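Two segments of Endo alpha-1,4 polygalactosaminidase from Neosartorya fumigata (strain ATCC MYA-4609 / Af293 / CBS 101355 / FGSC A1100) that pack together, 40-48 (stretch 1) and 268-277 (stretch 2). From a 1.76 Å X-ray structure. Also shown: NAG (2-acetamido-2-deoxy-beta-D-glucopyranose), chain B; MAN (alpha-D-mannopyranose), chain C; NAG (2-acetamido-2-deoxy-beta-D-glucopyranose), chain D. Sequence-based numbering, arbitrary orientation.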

# COMPACT_ATOMS: atom_id res chain seq x y z
N THR A 40 10.13 5.23 10.71
CA THR A 40 9.08 4.84 11.65
C THR A 40 8.78 3.36 11.51
O THR A 40 8.56 2.86 10.40
CB THR A 40 7.81 5.66 11.43
OG1 THR A 40 8.08 7.05 11.68
CG2 THR A 40 6.71 5.19 12.37
N LYS A 41 8.79 2.65 12.64
CA LYS A 41 8.50 1.22 12.64
C LYS A 41 7.03 0.97 12.33
O LYS A 41 6.15 1.66 12.84
CB LYS A 41 8.86 0.62 14.00
CG LYS A 41 8.75 -0.89 14.07
CD LYS A 41 9.21 -1.37 15.46
CE LYS A 41 9.00 -2.86 15.65
NZ LYS A 41 9.44 -3.27 17.03
N TRP A 42 6.77 -0.05 11.51
CA TRP A 42 5.40 -0.34 11.11
C TRP A 42 5.15 -1.84 11.16
O TRP A 42 6.06 -2.66 11.32
CB TRP A 42 5.08 0.21 9.71
CG TRP A 42 5.68 -0.53 8.53
CD1 TRP A 42 6.99 -0.90 8.37
CD2 TRP A 42 5.00 -0.92 7.33
NE1 TRP A 42 7.15 -1.53 7.15
CE2 TRP A 42 5.94 -1.56 6.50
CE3 TRP A 42 3.67 -0.80 6.89
CZ2 TRP A 42 5.61 -2.08 5.24
CZ3 TRP A 42 3.33 -1.32 5.63
CH2 TRP A 42 4.31 -1.95 4.82
N GLN A 43 3.87 -2.17 11.05
CA GLN A 43 3.37 -3.52 10.88
C GLN A 43 2.32 -3.46 9.79
O GLN A 43 1.65 -2.44 9.62
CB GLN A 43 2.79 -4.06 12.21
CG GLN A 43 1.78 -5.22 12.12
CD GLN A 43 2.38 -6.57 11.71
OE1 GLN A 43 3.21 -6.64 10.81
NE2 GLN A 43 1.96 -7.64 12.38
N ILE A 44 2.19 -4.54 9.02
CA ILE A 44 1.15 -4.65 8.01
C ILE A 44 0.49 -6.01 8.15
O ILE A 44 1.18 -7.02 8.34
CB ILE A 44 1.69 -4.44 6.58
CG1 ILE A 44 0.57 -4.69 5.55
CG2 ILE A 44 2.92 -5.31 6.29
CD1 ILE A 44 0.91 -4.21 4.12
N GLU A 45 -0.83 -6.03 8.10
CA GLU A 45 -1.57 -7.29 8.23
C GLU A 45 -2.83 -7.13 7.40
O GLU A 45 -3.73 -6.38 7.78
CB GLU A 45 -1.90 -7.62 9.69
CG GLU A 45 -2.36 -9.07 9.89
CD GLU A 45 -3.81 -9.27 9.50
OE1 GLU A 45 -4.69 -8.65 10.15
OE2 GLU A 45 -4.08 -10.03 8.54
N LEU A 46 -2.89 -7.83 6.26
CA LEU A 46 -3.96 -7.66 5.28
C LEU A 46 -4.83 -8.90 5.12
O LEU A 46 -5.88 -8.80 4.46
CB LEU A 46 -3.38 -7.30 3.90
CG LEU A 46 -2.52 -6.05 3.86
CD1 LEU A 46 -2.22 -5.72 2.36
CD2 LEU A 46 -3.27 -4.90 4.53
N LEU A 47 -4.45 -10.04 5.69
CA LEU A 47 -5.15 -11.28 5.35
C LEU A 47 -6.51 -11.39 6.05
O LEU A 47 -7.49 -11.86 5.45
CB LEU A 47 -4.26 -12.48 5.69
CG LEU A 47 -4.81 -13.85 5.33
CD1 LEU A 47 -5.02 -13.94 3.82
CD2 LEU A 47 -3.86 -14.95 5.81
N TYR A 48 -6.60 -10.98 7.32
CA TYR A 48 -7.83 -11.11 8.09
C TYR A 48 -7.97 -9.89 8.99
O TYR A 48 -7.08 -9.04 9.06
CB TYR A 48 -7.84 -12.43 8.90
CG TYR A 48 -6.48 -12.78 9.51
CD1 TYR A 48 -5.90 -11.98 10.48
CD2 TYR A 48 -5.79 -13.92 9.10
CE1 TYR A 48 -4.67 -12.29 11.03
CE2 TYR A 48 -4.56 -14.24 9.65
CZ TYR A 48 -4.00 -13.42 10.61
OH TYR A 48 -2.77 -13.72 11.14
N MET A 268 4.20 -14.02 2.50
CA MET A 268 3.56 -13.49 1.30
C MET A 268 2.06 -13.27 1.50
O MET A 268 1.46 -12.42 0.83
CB MET A 268 3.81 -14.43 0.11
CG MET A 268 3.21 -13.96 -1.21
SD MET A 268 4.16 -12.66 -2.04
CE MET A 268 5.64 -13.54 -2.50
N ASN A 269 1.43 -14.00 2.43
CA ASN A 269 0.01 -13.79 2.66
C ASN A 269 -0.28 -12.58 3.55
O ASN A 269 -1.45 -12.25 3.74
CB ASN A 269 -0.64 -15.07 3.24
CG ASN A 269 -0.20 -15.40 4.67
OD1 ASN A 269 0.53 -14.65 5.31
ND2 ASN A 269 -0.69 -16.55 5.19
N LEU A 270 0.76 -11.93 4.07
CA LEU A 270 0.62 -10.73 4.90
C LEU A 270 -0.32 -10.96 6.09
O LEU A 270 -1.15 -10.11 6.44
CB LEU A 270 0.18 -9.53 4.06
CG LEU A 270 1.27 -9.06 3.08
CD1 LEU A 270 0.69 -7.95 2.15
CD2 LEU A 270 2.52 -8.58 3.82
N ASN A 271 -0.18 -12.12 6.74
CA ASN A 271 -0.86 -12.36 8.01
C ASN A 271 -0.09 -11.69 9.15
O ASN A 271 0.74 -10.81 8.89
CB ASN A 271 -1.07 -13.87 8.22
CG ASN A 271 0.25 -14.65 8.37
OD1 ASN A 271 1.34 -14.08 8.39
ND2 ASN A 271 0.14 -15.98 8.50
N ASN A 272 -0.36 -12.05 10.42
CA ASN A 272 0.24 -11.32 11.54
C ASN A 272 1.76 -11.43 11.57
O ASN A 272 2.45 -10.48 11.96
CB ASN A 272 -0.32 -11.83 12.88
CG ASN A 272 -1.69 -11.22 13.26
OD1 ASN A 272 -1.95 -10.05 13.03
ND2 ASN A 272 -2.54 -12.04 13.88
N TRP A 273 2.31 -12.60 11.23
CA TRP A 273 3.72 -12.87 11.53
C TRP A 273 4.63 -11.80 10.94
O TRP A 273 4.45 -11.38 9.80
CB TRP A 273 4.14 -14.23 10.97
CG TRP A 273 5.59 -14.51 11.19
CD1 TRP A 273 6.17 -15.00 12.32
CD2 TRP A 273 6.66 -14.29 10.26
NE1 TRP A 273 7.53 -15.12 12.14
CE2 TRP A 273 7.85 -14.68 10.89
CE3 TRP A 273 6.71 -13.79 8.95
CZ2 TRP A 273 9.09 -14.61 10.26
CZ3 TRP A 273 7.94 -13.71 8.32
CH2 TRP A 273 9.11 -14.11 8.98
N VAL A 274 5.62 -11.36 11.72
CA VAL A 274 6.55 -10.34 11.25
C VAL A 274 7.86 -10.49 12.00
O VAL A 274 7.89 -10.86 13.18
CB VAL A 274 5.96 -8.91 11.41
CG1 VAL A 274 5.61 -8.62 12.86
CG2 VAL A 274 6.91 -7.85 10.86
N GLU A 275 8.97 -10.20 11.31
CA GLU A 275 10.25 -10.02 11.96
C GLU A 275 10.81 -8.67 11.55
O GLU A 275 10.49 -8.14 10.48
CB GLU A 275 11.25 -11.13 11.61
CG GLU A 275 10.99 -12.41 12.38
CD GLU A 275 12.10 -13.43 12.20
OE1 GLU A 275 11.91 -14.57 12.67
OE2 GLU A 275 13.16 -13.09 11.61
N TYR A 276 11.64 -8.10 12.43
CA TYR A 276 12.27 -6.81 12.17
C TYR A 276 13.78 -7.00 12.07
O TYR A 276 14.35 -7.95 12.60
CB TYR A 276 11.92 -5.79 13.25
CG TYR A 276 10.46 -5.45 13.21
CD1 TYR A 276 10.00 -4.42 12.40
CD2 TYR A 276 9.55 -6.18 13.94
CE1 TYR A 276 8.65 -4.11 12.34
CE2 TYR A 276 8.20 -5.89 13.89
CZ TYR A 276 7.75 -4.87 13.09
OH TYR A 276 6.41 -4.57 13.05
N CYS A 277 14.42 -6.06 11.37
CA CYS A 277 15.86 -6.10 11.20
C CYS A 277 16.55 -5.84 12.53
O CYS A 277 16.11 -5.01 13.31
CB CYS A 277 16.30 -5.09 10.14
SG CYS A 277 15.56 -5.38 8.54
OXT CYS A 277 17.56 -6.47 12.85
C1 NAG B . -6.27 -14.13 14.02
C2 NAG B . -5.75 -15.31 14.84
C3 NAG B . -5.35 -16.46 13.92
C4 NAG B . -6.46 -16.81 12.93
C5 NAG B . -6.89 -15.54 12.19
C6 NAG B . -8.07 -15.76 11.28
C7 NAG B . -4.71 -14.61 16.94
C8 NAG B . -3.46 -14.13 17.60
N2 NAG B . -4.62 -14.87 15.64
O3 NAG B . -5.04 -17.60 14.72
O4 NAG B . -5.97 -17.75 11.98
O5 NAG B . -7.30 -14.56 13.15
O6 NAG B . -9.17 -16.32 11.98
O7 NAG B . -5.76 -14.77 17.56
C1 MAN C . -3.83 -20.62 5.87
C2 MAN C . -3.55 -19.26 5.17
C3 MAN C . -2.64 -19.45 3.95
C4 MAN C . -1.38 -20.28 4.33
C5 MAN C . -1.81 -21.61 4.98
C6 MAN C . -0.65 -22.47 5.45
O2 MAN C . -2.86 -18.36 6.04
O3 MAN C . -2.29 -18.19 3.36
O4 MAN C . -0.59 -20.54 3.17
O5 MAN C . -2.64 -21.33 6.14
O6 MAN C . -1.18 -23.69 5.96
C1 NAG D . -6.86 -18.87 11.78
C2 NAG D . -6.41 -19.61 10.50
C3 NAG D . -7.22 -20.90 10.31
C4 NAG D . -7.21 -21.74 11.58
C5 NAG D . -7.69 -20.90 12.76
C6 NAG D . -7.65 -21.65 14.07
C7 NAG D . -5.53 -18.11 8.77
C8 NAG D . -5.87 -17.29 7.56
N2 NAG D . -6.56 -18.75 9.34
O3 NAG D . -6.62 -21.66 9.27
O4 NAG D . -8.08 -22.85 11.41
O5 NAG D . -6.82 -19.77 12.90
O6 NAG D . -6.32 -21.97 14.45
O7 NAG D . -4.39 -18.20 9.20
O HOH W 1 -0.37 -8.03 13.98

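The most unusual feature lies at one end of the contact, where a single tyrosine is used twice. Lys41, extended with all four chi angles t, lays its chain over one face of the Tyr276 ring: CE sits 3.4 Å from the ring centroid of Tyr276, almost on the normal, and NZ follows at 4.3 Å as a cation-pi partner. The phenol end makes a separate contact, Tyr276 OH donating a short 2.6 Å hydrogen bond to Trp42 O near the plane of the ring. A long aliphatic chain tipped with charge suits the face; a rigid ring carries the hydroxyl to Trp42 O, although even the nearest CA pair here, Lys41 CA to Tyr276 CA, is 8.9 Å apart.

Toward the middle, side chains replace backbone pairing. Gln43 bends at chi2 (p), so that NE2 donates to Asn272 O at 2.9 Å while OE1 accepts from its neighbor Ile44 N, also at 2.9 Å. A water accepts from Gln43 NE2 at 2.9 Å and donates to Asn272 OD1 at 2.7 Å, joining the same two residues a second time.

The backbones draw closest where Glu45 CA lies 5.1 Å from Asn271 CA. Leu270, with positive phi and psi, presents its carbonyl to stretch 1: Leu46 N donates to Leu270 O at 2.9 Å, and Leu47 N adds a weak bond to Leu270 O at 3.4 Å. Its CA-to-CB bond points toward stretch 1, which covers 94 Å² of the whole residue. Leucine's branched end suits this place, setting CD1 3.7 Å from Leu46 CD1 and CD2 4.1 Å from Ile44 CG2. Buried Glu45 ties down the backbone that follows, its OE2 accepting from Tyr48 N at 3.0 Å. The long Tyr48 side chain brings OH to accept from Asn272 N at 3.0 Å. Together the stretches bury 682 Å².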